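Local coordinates for ORC2 (Aeropyrum pernix, PDB 1W5T), which binds DNA and ATP and takes part in regulating DNA replication, as a member of the Cdc6/Orc family of AAA+ ATPases, at residues A97-S105 with S153-L164; S364-P372 with T382-L390. All blocks are in the same frame, centred on the assembly; numbering follows the deposited sequence.

Contact 1. Residues A97-S105 with S153-L164; sequences APNLYTILS and SPRIAAEDLYTL
The side chains of Asn99 and Arg155 run alongside each other in one direction, amide and guanidinium planes 87° apart; ND2 of Asn99 stands over one guanidinium face, toward its rim, 3.8 Å from CZ of Arg155. Asn99 is the N-cap of helix 100-111: with chi1 at 42°, CG sits between the backbone N and carbonyl carbon, and its OD1 accepts from Thr102 N at 2.8 Å. The short amide lets OD1 turn back to the first helical turn while ND2 faces Arg155. An alanine here would probably leave Thr102 N without its side-chain cap, only the weak bond to the backbone O of that residue remaining, and the Arg155 face without its amide neighbour. Ile156 packs against the start of the helix, CG1 3.7 Å from Leu100 N, and its CD1 meets CD1 of Ile103 at 4.0 Å, the side chains crossing at about a right angle. Leu100 forks between two neighbours: CD2 packs on CB of Asp160 at 3.6 Å, CD1 on CD2 of Leu164 at 4.0 Å. Met150 borders both isoleucines. Segments 100-105 and 158-164, 25° apart with axes 12.0 Å from each other, are two nearly parallel helix starts of the AAA+ alpha/beta fold, bridged by Leu100, Leu104 and Leu164.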
loop_
_atom_site.group_PDB
_atom_site.type_symbol
_atom_site.label_atom_id
_atom_site.label_comp_id
_atom_site.label_asym_id
_atom_site.label_seq_id
_atom_site.Cartn_x
_atom_site.Cartn_y
_atom_site.Cartn_z
ATOM N N ALA A 97 0.144 16.411 -1.761
ATOM C CA ALA A 97 -0.382 17.489 -0.900
ATOM C C ALA A 97 0.421 17.776 0.393
ATOM O O ALA A 97 0.158 17.157 1.417
ATOM C CB ALA A 97 -1.841 17.173 -0.533
ATOM N N PRO A 98 1.369 18.723 0.351
ATOM C CA PRO A 98 2.149 19.130 1.546
ATOM C C PRO A 98 1.376 19.478 2.828
ATOM O O PRO A 98 1.812 19.036 3.884
ATOM C CB PRO A 98 2.911 20.387 1.072
ATOM C CG PRO A 98 2.245 20.769 -0.239
ATOM C CD PRO A 98 1.822 19.446 -0.855
ATOM N N ASN A 99 0.285 20.241 2.746
ATOM C CA ASN A 99 -0.406 20.749 3.932
ATOM C C ASN A 99 -1.891 20.382 3.946
ATOM O O ASN A 99 -2.438 19.931 2.933
ATOM C CB ASN A 99 -0.269 22.268 3.996
ATOM C CG ASN A 99 -0.449 22.916 2.638
ATOM O OD1 ASN A 99 -1.317 22.506 1.856
ATOM N ND2 ASN A 99 0.391 23.920 2.329
ATOM N N LEU A 100 -2.535 20.585 5.098
ATOM C CA LEU A 100 -3.954 20.337 5.264
ATOM C C LEU A 100 -4.769 21.261 4.362
ATOM O O LEU A 100 -5.836 20.883 3.851
ATOM C CB LEU A 100 -4.369 20.518 6.729
ATOM C CG LEU A 100 -5.726 19.935 7.159
ATOM C CD1 LEU A 100 -5.764 18.399 7.109
ATOM C CD2 LEU A 100 -6.104 20.399 8.562
ATOM N N TYR A 101 -4.263 22.475 4.160
ATOM C CA TYR A 101 -4.937 23.406 3.282
ATOM C C TYR A 101 -5.075 22.786 1.878
ATOM O O TYR A 101 -6.125 22.915 1.252
ATOM C CB TYR A 101 -4.225 24.770 3.233
ATOM C CG TYR A 101 -4.804 25.663 2.144
ATOM C CD1 TYR A 101 -5.839 26.554 2.412
ATOM C CD2 TYR A 101 -4.326 25.582 0.826
ATOM C CE1 TYR A 101 -6.372 27.353 1.376
ATOM C CE2 TYR A 101 -4.839 26.359 -0.177
ATOM C CZ TYR A 101 -5.852 27.235 0.092
ATOM O OH TYR A 101 -6.351 28.002 -0.937
ATOM N N THR A 102 -4.015 22.134 1.399
ATOM C CA THR A 102 -4.037 21.535 0.067
ATOM C C THR A 102 -4.923 20.282 0.021
ATOM O O THR A 102 -5.711 20.143 -0.890
ATOM C CB THR A 102 -2.589 21.236 -0.460
ATOM O OG1 THR A 102 -1.816 22.441 -0.457
ATOM C CG2 THR A 102 -2.589 20.850 -1.940
ATOM N N ILE A 103 -4.807 19.405 1.012
ATOM C CA ILE A 103 -5.696 18.237 1.145
ATOM C C ILE A 103 -7.180 18.642 1.035
ATOM O O ILE A 103 -7.947 18.094 0.221
ATOM C CB ILE A 103 -5.360 17.440 2.459
ATOM C CG1 ILE A 103 -4.032 16.688 2.278
ATOM C CG2 ILE A 103 -6.485 16.452 2.839
ATOM C CD1 ILE A 103 -3.208 16.501 3.536
ATOM N N LEU A 104 -7.534 19.673 1.808
ATOM C CA LEU A 104 -8.881 20.206 1.833
ATOM C C LEU A 104 -9.364 20.790 0.512
ATOM O O LEU A 104 -10.518 20.580 0.106
ATOM C CB LEU A 104 -9.032 21.233 2.943
ATOM C CG LEU A 104 -9.037 20.662 4.348
ATOM C CD1 LEU A 104 -9.359 21.828 5.236
ATOM C CD2 LEU A 104 -10.016 19.544 4.570
ATOM N N SER A 105 -8.507 21.505 -0.188
ATOM C CA SER A 105 -9.010 22.114 -1.420
ATOM C C SER A 105 -9.155 21.042 -2.496
ATOM O O SER A 105 -10.036 21.106 -3.352
ATOM C CB SER A 105 -8.147 23.297 -1.855
ATOM O OG SER A 105 -6.841 22.856 -2.166
ATOM N N SER A 153 5.452 14.794 8.196
ATOM C CA SER A 153 5.244 16.017 7.444
ATOM C C SER A 153 5.173 17.113 8.503
ATOM O O SER A 153 4.197 17.180 9.258
ATOM C CB SER A 153 3.919 15.929 6.680
ATOM O OG SER A 153 3.875 16.784 5.543
ATOM N N PRO A 154 6.233 17.914 8.629
ATOM C CA PRO A 154 6.220 19.073 9.545
ATOM C C PRO A 154 5.169 20.123 9.156
ATOM O O PRO A 154 4.636 20.816 10.040
ATOM C CB PRO A 154 7.636 19.640 9.427
ATOM C CG PRO A 154 8.471 18.494 8.881
ATOM C CD PRO A 154 7.539 17.753 7.960
ATOM N N ARG A 155 4.852 20.193 7.863
ATOM C CA ARG A 155 3.824 21.088 7.336
ATOM C C ARG A 155 2.402 20.794 7.856
ATOM O O ARG A 155 1.519 21.648 7.757
ATOM C CB ARG A 155 3.850 21.057 5.802
ATOM C CG ARG A 155 4.942 21.940 5.155
ATOM C CD ARG A 155 4.391 23.019 4.193
ATOM N NE ARG A 155 3.284 23.778 4.800
ATOM C CZ ARG A 155 3.075 25.092 4.679
ATOM N NH1 ARG A 155 3.893 25.860 3.950
ATOM N NH2 ARG A 155 2.027 25.637 5.290
ATOM N N ILE A 156 2.181 19.592 8.393
ATOM C CA ILE A 156 0.888 19.219 8.992
ATOM C C ILE A 156 1.084 18.980 10.479
ATOM O O ILE A 156 1.951 18.208 10.884
ATOM C CB ILE A 156 0.263 17.976 8.285
ATOM C CG1 ILE A 156 -0.125 18.318 6.850
ATOM C CG2 ILE A 156 -0.937 17.426 9.062
ATOM C CD1 ILE A 156 -0.095 17.148 5.920
ATOM N N ALA A 157 0.278 19.659 11.287
ATOM C CA ALA A 157 0.406 19.619 12.742
ATOM C C ALA A 157 -0.581 18.654 13.395
ATOM O O ALA A 157 -1.743 18.575 12.992
ATOM C CB ALA A 157 0.217 21.001 13.312
ATOM N N ALA A 158 -0.105 17.957 14.425
ATOM C CA ALA A 158 -0.881 16.987 15.172
ATOM C C ALA A 158 -2.307 17.488 15.419
ATOM O O ALA A 158 -3.292 16.797 15.172
ATOM C CB ALA A 158 -0.187 16.681 16.501
ATOM N N GLU A 159 -2.381 18.714 15.905
ATOM C CA GLU A 159 -3.633 19.348 16.291
ATOM C C GLU A 159 -4.619 19.427 15.117
ATOM O O GLU A 159 -5.816 19.283 15.315
ATOM C CB GLU A 159 -3.335 20.744 16.847
ATOM C CG GLU A 159 -2.280 21.492 16.033
ATOM C CD GLU A 159 -0.879 21.440 16.639
ATOM O OE1 GLU A 159 -0.297 22.526 16.823
ATOM O OE2 GLU A 159 -0.343 20.341 16.919
ATOM N N ASP A 160 -4.093 19.630 13.907
ATOM C CA ASP A 160 -4.885 19.662 12.667
ATOM C C ASP A 160 -5.524 18.327 12.286
ATOM O O ASP A 160 -6.714 18.275 11.993
ATOM C CB ASP A 160 -4.017 20.131 11.512
ATOM C CG ASP A 160 -3.638 21.582 11.631
ATOM O OD1 ASP A 160 -4.399 22.344 12.293
ATOM O OD2 ASP A 160 -2.603 22.025 11.082
ATOM N N LEU A 161 -4.716 17.270 12.268
ATOM C CA LEU A 161 -5.192 15.926 11.996
ATOM C C LEU A 161 -6.300 15.623 12.986
ATOM O O LEU A 161 -7.318 14.993 12.680
ATOM C CB LEU A 161 -4.062 14.918 12.185
ATOM C CG LEU A 161 -2.995 14.776 11.105
ATOM C CD1 LEU A 161 -2.020 13.669 11.486
ATOM C CD2 LEU A 161 -3.614 14.512 9.746
ATOM N N TYR A 162 -6.076 16.111 14.192
ATOM C CA TYR A 162 -7.002 15.935 15.282
ATOM C C TYR A 162 -8.360 16.513 14.940
ATOM O O TYR A 162 -9.359 15.825 15.095
ATOM C CB TYR A 162 -6.435 16.617 16.506
ATOM C CG TYR A 162 -7.055 16.195 17.781
ATOM C CD1 TYR A 162 -8.370 16.572 18.102
ATOM C CD2 TYR A 162 -6.332 15.438 18.694
ATOM C CE1 TYR A 162 -8.942 16.201 19.287
ATOM C CE2 TYR A 162 -6.903 15.055 19.897
ATOM C CZ TYR A 162 -8.214 15.443 20.180
ATOM O OH TYR A 162 -8.826 15.086 21.368
ATOM N N THR A 163 -8.403 17.759 14.476
ATOM C CA THR A 163 -9.675 18.391 14.154
ATOM C C THR A 163 -10.321 17.731 12.926
ATOM O O THR A 163 -11.523 17.445 12.936
ATOM C CB THR A 163 -9.571 19.953 14.003
ATOM O OG1 THR A 163 -8.744 20.287 12.884
ATOM C CG2 THR A 163 -8.800 20.566 15.165
ATOM N N LEU A 164 -9.506 17.468 11.904
ATOM C CA LEU A 164 -9.941 16.738 10.704
ATOM C C LEU A 164 -10.601 15.407 11.040
ATOM O O LEU A 164 -11.698 15.128 10.585
ATOM C CB LEU A 164 -8.772 16.501 9.734
ATOM C CG LEU A 164 -9.133 15.664 8.498
ATOM C CD1 LEU A 164 -10.059 16.423 7.549
ATOM C CD2 LEU A 164 -7.901 15.135 7.764
#

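Contact 2. Residues S364-P372 with T382-L390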
loop_
_atom_site.group_PDB
_atom_site.type_symbol
_atom_site.label_atom_id
_atom_site.label_comp_id
_atom_site.label_asym_id
_atom_site.label_seq_id
_atom_site.Cartn_x
_atom_site.Cartn_y
_atom_site.Cartn_z
ATOM N N SER A 364 11.843 -6.484 11.473
ATOM C CA SER A 364 10.577 -5.767 11.544
ATOM C C SER A 364 10.303 -4.975 10.281
ATOM O O SER A 364 9.146 -4.626 10.008
ATOM C CB SER A 364 10.531 -4.863 12.763
ATOM O OG SER A 364 11.345 -3.765 12.568
ATOM N N LEU A 365 11.348 -4.715 9.493
ATOM C CA LEU A 365 11.167 -3.984 8.240
ATOM C C LEU A 365 10.813 -4.970 7.146
ATOM O O LEU A 365 10.645 -4.575 5.993
ATOM C CB LEU A 365 12.399 -3.167 7.826
ATOM C CG LEU A 365 12.719 -1.817 8.496
ATOM C CD1 LEU A 365 14.167 -1.375 8.192
ATOM C CD2 LEU A 365 11.736 -0.692 8.123
ATOM N N GLY A 366 10.724 -6.244 7.529
ATOM C CA GLY A 366 10.425 -7.322 6.612
ATOM C C GLY A 366 11.522 -7.656 5.631
ATOM O O GLY A 366 11.287 -8.373 4.662
ATOM N N LEU A 367 12.712 -7.125 5.857
ATOM C CA LEU A 367 13.827 -7.333 4.929
ATOM C C LEU A 367 14.456 -8.713 5.109
ATOM O O LEU A 367 15.011 -9.272 4.173
ATOM C CB LEU A 367 14.908 -6.259 5.089
ATOM C CG LEU A 367 14.528 -4.877 4.582
ATOM C CD1 LEU A 367 15.559 -3.840 5.007
ATOM C CD2 LEU A 367 14.350 -4.922 3.057
ATOM N N VAL A 368 14.378 -9.234 6.331
ATOM C CA VAL A 368 14.999 -10.495 6.660
ATOM C C VAL A 368 14.029 -11.316 7.486
ATOM O O VAL A 368 13.344 -10.777 8.351
ATOM C CB VAL A 368 16.418 -10.308 7.352
ATOM C CG1 VAL A 368 17.099 -9.039 6.925
ATOM C CG2 VAL A 368 16.368 -10.371 8.860
ATOM N N ASP A 369 13.926 -12.611 7.202
ATOM C CA ASP A 369 13.187 -13.488 8.130
ATOM C C ASP A 369 14.146 -14.111 9.152
ATOM O O ASP A 369 15.309 -14.417 8.855
ATOM C CB ASP A 369 12.345 -14.583 7.444
ATOM C CG ASP A 369 11.707 -14.127 6.137
ATOM O OD1 ASP A 369 10.828 -13.237 6.148
ATOM O OD2 ASP A 369 12.003 -14.644 5.046
ATOM N N ALA A 370 13.617 -14.264 10.359
ATOM C CA ALA A 370 14.304 -14.876 11.486
ATOM C C ALA A 370 13.482 -16.066 11.984
ATOM O O ALA A 370 12.252 -15.982 12.087
ATOM C CB ALA A 370 14.494 -13.869 12.596
ATOM N N LYS A 371 14.165 -17.178 12.244
ATOM C CA LYS A 371 13.551 -18.402 12.758
ATOM C C LYS A 371 14.566 -19.102 13.693
ATOM O O LYS A 371 15.770 -19.132 13.395
ATOM C CB LYS A 371 13.083 -19.310 11.605
ATOM C CG LYS A 371 13.799 -20.647 11.483
ATOM C CD LYS A 371 13.859 -21.143 10.047
ATOM C CE LYS A 371 13.044 -22.436 9.855
ATOM N NZ LYS A 371 13.070 -22.960 8.443
ATOM N N PRO A 372 14.103 -19.641 14.825
ATOM C CA PRO A 372 14.985 -20.430 15.702
ATOM C C PRO A 372 15.201 -21.846 15.165
ATOM O O PRO A 372 14.359 -22.320 14.415
ATOM C CB PRO A 372 14.231 -20.482 17.027
ATOM C CG PRO A 372 12.948 -19.714 16.796
ATOM C CD PRO A 372 12.723 -19.586 15.332
ATOM N N THR A 382 19.569 -18.790 16.152
ATOM C CA THR A 382 18.631 -18.113 15.255
ATOM C C THR A 382 19.146 -18.223 13.834
ATOM O O THR A 382 20.352 -18.069 13.579
ATOM C CB THR A 382 18.378 -16.605 15.649
ATOM O OG1 THR A 382 17.770 -16.513 16.940
ATOM C CG2 THR A 382 17.299 -15.980 14.784
ATOM N N LEU A 383 18.232 -18.493 12.914
ATOM C CA LEU A 383 18.551 -18.529 11.494
ATOM C C LEU A 383 17.969 -17.278 10.854
ATOM O O LEU A 383 16.921 -16.808 11.283
ATOM C CB LEU A 383 18.012 -19.819 10.842
ATOM C CG LEU A 383 18.389 -21.178 11.497
ATOM C CD1 LEU A 383 17.896 -22.363 10.638
ATOM C CD2 LEU A 383 19.895 -21.317 11.728
ATOM N N PHE A 384 18.668 -16.726 9.860
ATOM C CA PHE A 384 18.257 -15.499 9.198
ATOM C C PHE A 384 18.376 -15.685 7.722
ATOM O O PHE A 384 19.305 -16.364 7.263
ATOM C CB PHE A 384 19.162 -14.346 9.585
ATOM C CG PHE A 384 19.082 -13.948 11.020
ATOM C CD1 PHE A 384 20.073 -14.338 11.926
ATOM C CD2 PHE A 384 18.055 -13.145 11.467
ATOM C CE1 PHE A 384 20.009 -13.960 13.269
ATOM C CE2 PHE A 384 17.980 -12.752 12.811
ATOM C CZ PHE A 384 18.965 -13.160 13.706
ATOM N N ARG A 385 17.459 -15.097 6.966
ATOM C CA ARG A 385 17.560 -15.084 5.506
ATOM C C ARG A 385 17.078 -13.749 4.909
ATOM O O ARG A 385 16.307 -13.024 5.512
ATOM C CB ARG A 385 16.795 -16.277 4.913
ATOM C CG ARG A 385 15.358 -15.969 4.400
ATOM C CD ARG A 385 14.567 -17.162 3.892
ATOM N NE ARG A 385 13.197 -17.159 4.406
ATOM C CZ ARG A 385 12.274 -18.090 4.134
ATOM N NH1 ARG A 385 12.550 -19.115 3.334
ATOM N NH2 ARG A 385 11.069 -17.995 4.677
ATOM N N LEU A 386 17.549 -13.405 3.732
ATOM C CA LEU A 386 16.904 -12.343 2.985
ATOM C C LEU A 386 15.482 -12.769 2.664
ATOM O O LEU A 386 15.224 -13.944 2.377
ATOM C CB LEU A 386 17.661 -12.045 1.695
ATOM C CG LEU A 386 17.398 -10.620 1.216
ATOM C CD1 LEU A 386 18.041 -9.665 2.248
ATOM C CD2 LEU A 386 17.962 -10.424 -0.155
ATOM N N ALA A 387 14.554 -11.826 2.732
ATOM C CA ALA A 387 13.183 -12.051 2.254
ATOM C C ALA A 387 13.259 -12.617 0.833
ATOM O O ALA A 387 13.867 -12.014 -0.041
ATOM C CB ALA A 387 12.408 -10.747 2.278
ATOM N N PRO A 388 12.720 -13.804 0.615
ATOM C CA PRO A 388 12.865 -14.481 -0.697
ATOM C C PRO A 388 12.482 -13.625 -1.935
ATOM O O PRO A 388 13.060 -13.820 -3.012
ATOM C CB PRO A 388 11.975 -15.719 -0.559
ATOM C CG PRO A 388 12.001 -16.000 0.942
ATOM C CD PRO A 388 11.969 -14.607 1.599
ATOM N N HIS A 389 11.577 -12.663 -1.763
ATOM C CA HIS A 389 11.088 -11.858 -2.875
ATOM C C HIS A 389 12.057 -10.749 -3.311
ATOM O O HIS A 389 11.926 -10.183 -4.413
ATOM C CB HIS A 389 9.718 -11.267 -2.531
ATOM C CG HIS A 389 9.770 -10.184 -1.508
ATOM N ND1 HIS A 389 10.073 -10.423 -0.187
ATOM C CD2 HIS A 389 9.568 -8.850 -1.612
ATOM C CE1 HIS A 389 10.057 -9.284 0.480
ATOM N NE2 HIS A 389 9.749 -8.313 -0.360
ATOM N N LEU A 390 13.029 -10.463 -2.452
ATOM C CA LEU A 390 14.045 -9.436 -2.699
ATOM C C LEU A 390 15.093 -9.919 -3.658
ATOM O O LEU A 390 15.659 -10.985 -3.451
ATOM C CB LEU A 390 14.761 -9.066 -1.398
ATOM C CG LEU A 390 13.839 -8.551 -0.304
ATOM C CD1 LEU A 390 14.636 -8.071 0.925
ATOM C CD2 LEU A 390 12.969 -7.465 -0.940
#
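With chi1 at -36°, the carboxylate of Asp369 lies beside its own backbone N, and Arg385, extended at chi2 but bent at chi3, brings NE to OD2 of Asp369. The two residues face each other in a hydrogen-bonded pair of the antiparallel beta hairpin 368-372/382-386, the wing of the winged-helix domain. Both point to the same face of the sheet, and their planes stand 76° apart. NE of Arg385 donates to the anti side of Asp369 OD2, 2.9 Å away, in a salt bridge, with OD2 tilted from the guanidinium plane. NH1 of Arg385 also has a long, weak ion pair with Glu326.

Lys371 and Leu383 share this face, and Trp327 touches the side chains of Lys371, Leu383 and Arg385. The aliphatic parts of these three residues suit packing against the tryptophan. On the other face Ala370 is small enough for its CB to approach CE2 of Phe384 to 3.7 Å, obliquely to the ring, while CG2 of Thr382 lies over one ring face. The ring reaches Leu359 of helix 352-364, tying the wing to the helical core.

Backbone bonds join the strands in pairs: Asp369 N to Arg385 O and Arg385 N to Asp369 O are both 2.9 Å, and Leu383 N reaches Lys371 O at 2.6 Å. Before the first strand, Gly366 supplies the positive phi of a Schellman motif ending helix 352-364. Leu367 then sets CD2 against CD1 of Leu390, the side chains crossing at about a right angle. Beside them Ala387 N donates to Leu367 O at 3.0 Å, nearly straight at 168°, from above the carbonyl plane.

Contact 1 belongs to the AAA+ ATPase domain and contact 2 to the C-terminal winged-helix domain, and they follow one another along the chain. Their centres are 36 Å apart and their nearest atoms about 17 Å, so neither touches the other. They also differ in their relation to the nucleotide. Contact 1 is helix packing away from the annotated ATP site, whereas in contact 2 the turn after the second strand comes closer to it: the side chain of His389 is about 9 Å from that of Ile63, an ATP-binding residue, and about 11 Å from the bound ATP analogue. Thus the turn 387-390 lies near the pocket without lining it.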